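Side-chain contacts in NADPH-ferredoxin reductase FprA (PDB 1LQT), which transfers electrons between NADPH and ferredoxin through a bound FAD, and may supply electrons to P450 systems: residues A[13-18]-A[101-106]; A[322-327]-A[357-362]. One frame throughout, in Å; residues are numbered along the deposited sequence.

Contact 1. Residues A[13-18]-A[101-106]; sequences PSAFFA and IYAVGA. With FAD (flavin-adenine dinucleotide), chain H.
Three small contacts, two apolar and one of a hydroxyl on a methyl, join Ser14, Ala15 and Ala18, on the first turns of helix 13-28, to Ile101, in strand 99-102, and Ala103, just past its end. This is the dinucleotide-binding core of a Rossmann-type FAD domain: strand 4-9 leads into the helix, strand 99-102 lies next to strand 4-9 in the parallel part of the sheet, and Ala15 fits the last position of a probable GxGxxA fingerprint. The methyl groups do the packing. Ala103 CB presses on Ala15 CB at 3.7 Å and also reaches Ser14 OG at 3.4 Å. One turn further on, Ala18 CB meets the tip of Ile101, CD1, at 4.1 Å. With such short side chains, helix and strand end come close, the CA atoms of Ala15 and Ala103 being 5.3 Å apart.

The polar interactions centre on the FAD pyrophosphate, at the N-terminal end of the helix, where the helix dipole probably helps to stabilise the negative charge. Ser14 grips one oxygen twice: its N donates to FAD O1P (N-H...O angle 151°), and so does its OG. The hydroxyl can do this because it is folded back between the backbone N and the carbonyl carbon (chi1 71°). Beyond, Val104 lies against the adenine, CB and CG1 both close to N7A, while Gly105, with positive phi, passes its CA by O3P. A water bridges segments and cofactor, accepting from Ala15 N and sitting 2.8 Å from Ala103 O and 2.7 Å from FAD O1P.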
loop_
_atom_site.group_PDB
_atom_site.type_symbol
_atom_site.label_atom_id
_atom_site.label_comp_id
_atom_site.label_asym_id
_atom_site.label_seq_id
_atom_site.Cartn_x
_atom_site.Cartn_y
_atom_site.Cartn_z
ATOM N N PRO A 13 2.074 -6.925 -6.516
ATOM C CA PRO A 13 3.025 -6.755 -7.613
ATOM C C PRO A 13 4.334 -7.487 -7.437
ATOM O O PRO A 13 4.799 -8.110 -8.379
ATOM C CB PRO A 13 3.208 -5.231 -7.667
ATOM C CG PRO A 13 2.000 -4.682 -7.114
ATOM C CD PRO A 13 1.528 -5.629 -6.043
ATOM N N SER A 14 4.980 -7.391 -6.292
ATOM C CA SER A 14 6.284 -8.027 -6.158
ATOM C C SER A 14 6.172 -9.547 -6.307
ATOM O O SER A 14 7.021 -10.158 -6.941
ATOM C CB SER A 14 6.986 -7.610 -4.864
ATOM O OG SER A 14 6.412 -8.145 -3.697
ATOM N N ALA A 15 5.114 -10.125 -5.766
ATOM C CA ALA A 15 4.847 -11.549 -5.928
ATOM C C ALA A 15 4.687 -11.930 -7.391
ATOM O O ALA A 15 5.253 -12.916 -7.853
ATOM C CB ALA A 15 3.612 -11.921 -5.152
ATOM N N PHE A 16 3.868 -11.166 -8.113
ATOM C CA PHE A 16 3.625 -11.485 -9.518
ATOM C C PHE A 16 4.808 -11.240 -10.415
ATOM O O PHE A 16 5.035 -11.995 -11.380
ATOM C CB PHE A 16 2.363 -10.792 -10.043
ATOM C CG PHE A 16 1.146 -11.608 -9.805
ATOM C CD1 PHE A 16 0.887 -12.704 -10.622
ATOM C CD2 PHE A 16 0.257 -11.328 -8.774
ATOM C CE1 PHE A 16 -0.223 -13.494 -10.399
ATOM C CE2 PHE A 16 -0.827 -12.138 -8.562
ATOM C CZ PHE A 16 -1.058 -13.211 -9.360
ATOM N N PHE A 17 5.608 -10.219 -10.117
ATOM C CA PHE A 17 6.831 -10.019 -10.869
ATOM C C PHE A 17 7.818 -11.158 -10.586
ATOM O O PHE A 17 8.465 -11.669 -11.503
ATOM C CB PHE A 17 7.451 -8.657 -10.565
ATOM C CG PHE A 17 6.635 -7.460 -11.083
ATOM C CD1 PHE A 17 6.089 -7.425 -12.341
ATOM C CD2 PHE A 17 6.476 -6.349 -10.284
ATOM C CE1 PHE A 17 5.381 -6.333 -12.763
ATOM C CE2 PHE A 17 5.772 -5.252 -10.747
ATOM C CZ PHE A 17 5.249 -5.254 -11.963
ATOM N N ALA A 18 7.887 -11.593 -9.341
ATOM C CA ALA A 18 8.745 -12.734 -9.016
ATOM C C ALA A 18 8.285 -13.984 -9.769
ATOM O O ALA A 18 9.089 -14.718 -10.319
ATOM C CB ALA A 18 8.759 -12.973 -7.520
ATOM N N ILE A 101 9.443 -17.391 -1.364
ATOM C CA ILE A 101 9.603 -15.943 -1.511
ATOM C C ILE A 101 8.503 -15.250 -0.726
ATOM O O ILE A 101 7.323 -15.464 -0.989
ATOM C CB ILE A 101 9.530 -15.518 -2.966
ATOM C CG1 ILE A 101 10.561 -16.252 -3.838
ATOM C CG2 ILE A 101 9.703 -14.032 -3.070
ATOM C CD1 ILE A 101 10.445 -15.937 -5.279
ATOM N N TYR A 102 8.898 -14.426 0.245
ATOM C CA TYR A 102 7.969 -13.611 1.007
ATOM C C TYR A 102 7.796 -12.272 0.314
ATOM O O TYR A 102 8.741 -11.510 0.169
ATOM C CB TYR A 102 8.465 -13.461 2.460
ATOM C CG TYR A 102 8.268 -14.763 3.168
ATOM C CD1 TYR A 102 9.216 -15.771 3.096
ATOM C CD2 TYR A 102 7.093 -15.047 3.847
ATOM C CE1 TYR A 102 8.980 -17.009 3.632
ATOM C CE2 TYR A 102 6.859 -16.279 4.403
ATOM C CZ TYR A 102 7.792 -17.263 4.279
ATOM O OH TYR A 102 7.504 -18.497 4.801
ATOM N N ALA A 103 6.548 -11.993 -0.065
ATOM C CA ALA A 103 6.143 -10.820 -0.812
ATOM C C ALA A 103 4.946 -10.198 -0.092
ATOM O O ALA A 103 3.929 -9.854 -0.696
ATOM C CB ALA A 103 5.805 -11.205 -2.250
ATOM N N VAL A 104 5.084 -10.041 1.227
ATOM C CA VAL A 104 3.959 -9.747 2.087
ATOM C C VAL A 104 3.669 -8.261 2.245
ATOM O O VAL A 104 2.703 -7.875 2.901
ATOM C CB VAL A 104 4.155 -10.372 3.485
ATOM C CG1 VAL A 104 4.079 -11.882 3.428
ATOM C CG2 VAL A 104 5.449 -9.875 4.174
ATOM N N GLY A 105 4.495 -7.420 1.648
ATOM C CA GLY A 105 4.262 -5.980 1.751
ATOM C C GLY A 105 4.353 -5.492 3.175
ATOM O O GLY A 105 5.006 -6.093 4.046
ATOM N N ALA A 106 3.695 -4.362 3.388
ATOM C CA ALA A 106 3.720 -3.638 4.643
ATOM C C ALA A 106 2.274 -3.519 5.092
ATOM O O ALA A 106 1.501 -2.703 4.569
ATOM C CB ALA A 106 4.377 -2.257 4.443
HETATM P PA FAD H . 1.481 -5.486 -1.592
HETATM O O1A FAD H . 1.097 -4.883 -0.301
HETATM O O2A FAD H . 0.923 -4.948 -2.858
HETATM O O5B FAD H . 1.112 -7.043 -1.560
HETATM C C5B FAD H . 1.358 -7.813 -0.377
HETATM C C4B FAD H . 0.413 -9.006 -0.434
HETATM O O4B FAD H . 0.841 -9.927 0.566
HETATM C C3B FAD H . -1.049 -8.661 -0.127
HETATM O O3B FAD H . -1.939 -9.220 -1.066
HETATM C C2B FAD H . -1.236 -9.211 1.261
HETATM O O2B FAD H . -2.559 -9.533 1.622
HETATM C C1B FAD H . -0.298 -10.425 1.239
HETATM N N9A FAD H . 0.120 -10.899 2.551
HETATM C C8A FAD H . 0.611 -10.132 3.572
HETATM N N7A FAD H . 0.921 -10.861 4.637
HETATM C C5A FAD H . 0.578 -12.154 4.293
HETATM C C6A FAD H . 0.659 -13.352 5.007
HETATM N N6A FAD H . 1.161 -13.455 6.227
HETATM N N1A FAD H . 0.242 -14.478 4.365
HETATM C C2A FAD H . -0.221 -14.393 3.089
HETATM N N3A FAD H . -0.320 -13.281 2.348
HETATM C C4A FAD H . 0.092 -12.187 2.996
HETATM N N1 FAD H . 1.761 2.593 -7.032
HETATM C C2 FAD H . 1.520 3.038 -8.298
HETATM O O2 FAD H . 2.264 2.754 -9.217
HETATM N N3 FAD H . 0.420 3.851 -8.521
HETATM C C4 FAD H . -0.500 4.172 -7.566
HETATM O O4 FAD H . -1.494 4.879 -7.843
HETATM C C4X FAD H . -0.274 3.668 -6.281
HETATM N N5 FAD H . -1.166 3.925 -5.264
HETATM C C5X FAD H . -0.911 3.458 -4.000
HETATM C C6 FAD H . -1.783 3.736 -2.977
HETATM C C7 FAD H . -1.532 3.353 -1.671
HETATM C C7M FAD H . -2.526 3.663 -0.585
HETATM C C8 FAD H . -0.364 2.628 -1.407
HETATM C C8M FAD H . -0.027 2.205 -0.003
HETATM C C9 FAD H . 0.520 2.316 -2.438
HETATM C C9A FAD H . 0.264 2.723 -3.740
HETATM N N10 FAD H . 1.149 2.441 -4.786
HETATM C C10 FAD H . 0.873 2.888 -6.054
HETATM C "C1'" FAD H . 2.377 1.619 -4.578
HETATM C "C2'" FAD H . 2.087 0.130 -4.759
HETATM O "O2'" FAD H . 0.912 -0.178 -4.053
HETATM C "C3'" FAD H . 3.269 -0.697 -4.217
HETATM O "O3'" FAD H . 4.459 -0.416 -4.946
HETATM C "C4'" FAD H . 3.123 -2.212 -4.352
HETATM O "O4'" FAD H . 1.769 -2.623 -4.192
HETATM C "C5'" FAD H . 4.010 -2.928 -3.332
HETATM O "O5'" FAD H . 3.951 -4.313 -3.695
HETATM P P FAD H . 4.234 -5.516 -2.699
HETATM O O1P FAD H . 4.074 -6.722 -3.543
HETATM O O2P FAD H . 5.511 -5.361 -1.939
HETATM O O3P FAD H . 3.100 -5.448 -1.592
HETATM O O HOH W 1 3.155 -9.275 -3.285
#

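Contact 2. Residues A[322-327]-A[357-362]; sequences VGYRGV and VGWIKR. With FAD (flavin-adenine dinucleotide), chain H.
Tyr324 and Trp359 touch lightly, CB of the tyrosine lying 4.4 Å from CZ3 at the far end of the indole, and both rings pack on the same FAD. Tyr324 has CG beside its backbone N and anti to the carbonyl carbon (chi1 -80°), which turns the phenol across the methyl-bearing rim of the flavin, the two planes close to perpendicular. The methyl C8M sits over one face of the phenol, displaced toward the rim, and comes within 3.4 Å of CZ; the hydroxyl OH reaches on to C7M at 3.6 Å.

Trp359 makes the same choice of first torsion, but its long ring lies along the ribityl chain. FAD C5' is 3.7 Å above one indole face, again off-centre, CZ2 approaches C3', and CH2 reaches C9 of the isoalloxazine at 3.8 Å. At the rim, in the ring plane, stands NH2 of Arg362, which is hydrogen-bonded to Asn371. Val322, Gly323 and Trp359 also touch the bound 4-oxo-NADP derivative, so the contact lies where the two nucleotides meet.

Strand 324-325 pairs antiparallel with 108-109 in the small two-stranded linker between the FAD and NADP domains, while 359-362 is a short helix with Gly358 at its N-cap. Trp359 N, in the first turn, donates to FAD O2P at 2.8 Å in a nearly straight bond (163°), a helix-end grip that probably favours the phosphate charge.

Ile360 brings the second apolar touch. Its CG1 runs anti to the backbone N (chi1 -162°), and the next torsion swings CD1 round until it rests 4.1 Å from the bare CA of Gly326. Val327 O is a looser neighbour of the same methyl, and Ile360 also touches Val104 and Ile341.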
loop_
_atom_site.group_PDB
_atom_site.type_symbol
_atom_site.label_atom_id
_atom_site.label_comp_id
_atom_site.label_asym_id
_atom_site.label_seq_id
_atom_site.Cartn_x
_atom_site.Cartn_y
_atom_site.Cartn_z
ATOM N N VAL A 322 1.921 8.759 7.375
ATOM C CA VAL A 322 3.345 8.887 7.620
ATOM C C VAL A 322 4.088 7.613 7.294
ATOM O O VAL A 322 5.193 7.380 7.784
ATOM C CB VAL A 322 3.671 9.483 8.991
ATOM C CG1 VAL A 322 3.051 10.850 9.110
ATOM C CG2 VAL A 322 3.220 8.591 10.156
ATOM N N GLY A 323 3.480 6.803 6.446
ATOM C CA GLY A 323 4.078 5.586 5.928
ATOM C C GLY A 323 3.383 4.342 6.395
ATOM O O GLY A 323 2.848 4.267 7.496
ATOM N N TYR A 324 3.383 3.366 5.502
ATOM C CA TYR A 324 3.012 1.995 5.841
ATOM C C TYR A 324 4.204 1.374 6.616
ATOM O O TYR A 324 5.268 1.957 6.681
ATOM C CB TYR A 324 2.672 1.203 4.578
ATOM C CG TYR A 324 1.272 1.478 4.050
ATOM C CD1 TYR A 324 0.787 2.763 3.795
ATOM C CD2 TYR A 324 0.427 0.420 3.774
ATOM C CE1 TYR A 324 -0.514 2.963 3.341
ATOM C CE2 TYR A 324 -0.880 0.611 3.301
ATOM C CZ TYR A 324 -1.345 1.873 3.105
ATOM O OH TYR A 324 -2.616 2.123 2.659
ATOM N N ARG A 325 4.012 0.174 7.143
ATOM C CA ARG A 325 4.992 -0.480 7.979
ATOM C C ARG A 325 4.806 -1.984 7.916
ATOM O O ARG A 325 3.706 -2.482 8.026
ATOM C CB ARG A 325 4.858 0.020 9.427
ATOM C CG ARG A 325 5.852 -0.555 10.387
ATOM C CD ARG A 325 5.783 0.137 11.731
ATOM N NE ARG A 325 6.380 -0.667 12.782
ATOM C CZ ARG A 325 7.675 -0.895 12.924
ATOM N NH1 ARG A 325 8.574 -0.309 12.137
ATOM N NH2 ARG A 325 8.063 -1.736 13.872
ATOM N N GLY A 326 5.912 -2.702 7.796
ATOM C CA GLY A 326 5.873 -4.149 7.821
ATOM C C GLY A 326 5.483 -4.679 9.183
ATOM O O GLY A 326 5.652 -4.021 10.206
ATOM N N VAL A 327 5.001 -5.914 9.176
ATOM C CA VAL A 327 4.621 -6.636 10.355
ATOM C C VAL A 327 5.508 -7.882 10.421
ATOM O O VAL A 327 5.712 -8.518 9.415
ATOM C CB VAL A 327 3.132 -7.036 10.258
ATOM C CG1 VAL A 327 2.694 -7.942 11.376
ATOM C CG2 VAL A 327 2.257 -5.770 10.182
ATOM N N VAL A 357 10.875 -10.043 -1.508
ATOM C CA VAL A 357 10.737 -9.077 -2.576
ATOM C C VAL A 357 9.758 -8.010 -2.116
ATOM O O VAL A 357 8.963 -8.225 -1.215
ATOM C CB VAL A 357 10.234 -9.707 -3.911
ATOM C CG1 VAL A 357 11.288 -10.691 -4.456
ATOM C CG2 VAL A 357 8.905 -10.384 -3.698
ATOM N N GLY A 358 9.790 -6.877 -2.792
ATOM C CA GLY A 358 8.789 -5.850 -2.579
ATOM C C GLY A 358 9.030 -5.033 -1.334
ATOM O O GLY A 358 10.137 -4.935 -0.807
ATOM N N TRP A 359 7.954 -4.430 -0.856
ATOM C CA TRP A 359 8.031 -3.553 0.303
ATOM C C TRP A 359 8.535 -4.211 1.581
ATOM O O TRP A 359 9.112 -3.519 2.398
ATOM C CB TRP A 359 6.674 -2.874 0.502
ATOM C CG TRP A 359 6.413 -1.789 -0.494
ATOM C CD1 TRP A 359 7.133 -1.493 -1.602
ATOM C CD2 TRP A 359 5.392 -0.804 -0.405
ATOM N NE1 TRP A 359 6.626 -0.375 -2.216
ATOM C CE2 TRP A 359 5.569 0.082 -1.478
ATOM C CE3 TRP A 359 4.362 -0.550 0.512
ATOM C CZ2 TRP A 359 4.773 1.192 -1.651
ATOM C CZ3 TRP A 359 3.574 0.592 0.332
ATOM C CH2 TRP A 359 3.801 1.433 -0.740
ATOM N N ILE A 360 8.334 -5.510 1.770
ATOM C CA ILE A 360 8.869 -6.134 2.951
ATOM C C ILE A 360 10.409 -6.226 2.902
ATOM O O ILE A 360 11.049 -6.334 3.937
ATOM C CB ILE A 360 8.219 -7.525 3.203
ATOM C CG1 ILE A 360 8.461 -7.969 4.665
ATOM C CG2 ILE A 360 8.721 -8.584 2.235
ATOM C CD1 ILE A 360 7.841 -7.085 5.756
ATOM N N LYS A 361 10.965 -6.214 1.701
ATOM C CA LYS A 361 12.415 -6.215 1.453
ATOM C C LYS A 361 13.014 -4.817 1.509
ATOM O O LYS A 361 14.059 -4.629 2.146
ATOM C CB LYS A 361 12.708 -6.823 0.066
ATOM C CG LYS A 361 14.193 -6.772 -0.425
ATOM C CD LYS A 361 14.254 -7.285 -1.898
ATOM C CE LYS A 361 15.645 -7.200 -2.523
ATOM N NZ LYS A 361 15.600 -7.622 -3.967
ATOM N N ARG A 362 12.381 -3.883 0.799
ATOM C CA ARG A 362 12.936 -2.559 0.500
ATOM C C ARG A 362 12.391 -1.443 1.334
ATOM O O ARG A 362 12.908 -0.336 1.268
ATOM C CB ARG A 362 12.531 -2.175 -0.933
ATOM C CG ARG A 362 13.002 -3.040 -2.002
ATOM C CD ARG A 362 12.921 -2.372 -3.329
ATOM N NE ARG A 362 11.522 -2.380 -3.758
ATOM C CZ ARG A 362 10.809 -1.301 -4.053
ATOM N NH1 ARG A 362 11.366 -0.102 -4.007
ATOM N NH2 ARG A 362 9.527 -1.402 -4.392
HETATM P PA FAD H . 1.481 -5.486 -1.592
HETATM O O1A FAD H . 1.097 -4.883 -0.301
HETATM O O2A FAD H . 0.923 -4.948 -2.858
HETATM O O5B FAD H . 1.112 -7.043 -1.560
HETATM C C5B FAD H . 1.358 -7.813 -0.377
HETATM C C4B FAD H . 0.413 -9.006 -0.434
HETATM O O4B FAD H . 0.841 -9.927 0.566
HETATM C C3B FAD H . -1.049 -8.661 -0.127
HETATM O O3B FAD H . -1.939 -9.220 -1.066
HETATM C C2B FAD H . -1.236 -9.211 1.261
HETATM O O2B FAD H . -2.559 -9.533 1.622
HETATM C C1B FAD H . -0.298 -10.425 1.239
HETATM N N9A FAD H . 0.120 -10.899 2.551
HETATM C C8A FAD H . 0.611 -10.132 3.572
HETATM N N7A FAD H . 0.921 -10.861 4.637
HETATM C C5A FAD H . 0.578 -12.154 4.293
HETATM C C6A FAD H . 0.659 -13.352 5.007
HETATM N N6A FAD H . 1.161 -13.455 6.227
HETATM N N1A FAD H . 0.242 -14.478 4.365
HETATM C C2A FAD H . -0.221 -14.393 3.089
HETATM N N3A FAD H . -0.320 -13.281 2.348
HETATM C C4A FAD H . 0.092 -12.187 2.996
HETATM N N1 FAD H . 1.761 2.593 -7.032
HETATM C C2 FAD H . 1.520 3.038 -8.298
HETATM O O2 FAD H . 2.264 2.754 -9.217
HETATM N N3 FAD H . 0.420 3.851 -8.521
HETATM C C4 FAD H . -0.500 4.172 -7.566
HETATM O O4 FAD H . -1.494 4.879 -7.843
HETATM C C4X FAD H . -0.274 3.668 -6.281
HETATM N N5 FAD H . -1.166 3.925 -5.264
HETATM C C5X FAD H . -0.911 3.458 -4.000
HETATM C C6 FAD H . -1.783 3.736 -2.977
HETATM C C7 FAD H . -1.532 3.353 -1.671
HETATM C C7M FAD H . -2.526 3.663 -0.585
HETATM C C8 FAD H . -0.364 2.628 -1.407
HETATM C C8M FAD H . -0.027 2.205 -0.003
HETATM C C9 FAD H . 0.520 2.316 -2.438
HETATM C C9A FAD H . 0.264 2.723 -3.740
HETATM N N10 FAD H . 1.149 2.441 -4.786
HETATM C C10 FAD H . 0.873 2.888 -6.054
HETATM C "C1'" FAD H . 2.377 1.619 -4.578
HETATM C "C2'" FAD H . 2.087 0.130 -4.759
HETATM O "O2'" FAD H . 0.912 -0.178 -4.053
HETATM C "C3'" FAD H . 3.269 -0.697 -4.217
HETATM O "O3'" FAD H . 4.459 -0.416 -4.946
HETATM C "C4'" FAD H . 3.123 -2.212 -4.352
HETATM O "O4'" FAD H . 1.769 -2.623 -4.192
HETATM C "C5'" FAD H . 4.010 -2.928 -3.332
HETATM O "O5'" FAD H . 3.951 -4.313 -3.695
HETATM P P FAD H . 4.234 -5.516 -2.699
HETATM O O1P FAD H . 4.074 -6.722 -3.543
HETATM O O2P FAD H . 5.511 -5.361 -1.939
HETATM O O3P FAD H . 3.100 -5.448 -1.592
#

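From the N terminus, strand 4-9 runs into helix 13-28, and contact 1 closes the loop that returns at 101-106, after most of the FAD-binding sheet has been laid down. The chain then crosses to the NADP domain and builds its parallel sheet before coming back through 322-327; contact 2 closes the short return to 357-362. The two contacts stand in series, neither nested nor crossed. They meet all the same: strands 99-102 and 354-356 are neighbours, with Tyr102 O and Val357 N 3.1 Å apart, probably hydrogen-bonded. Ser14 OG packs on Val357 CG2 within the FAD domain, while Ala106 O against Tyr324 CD2 brings in the interdomain linker.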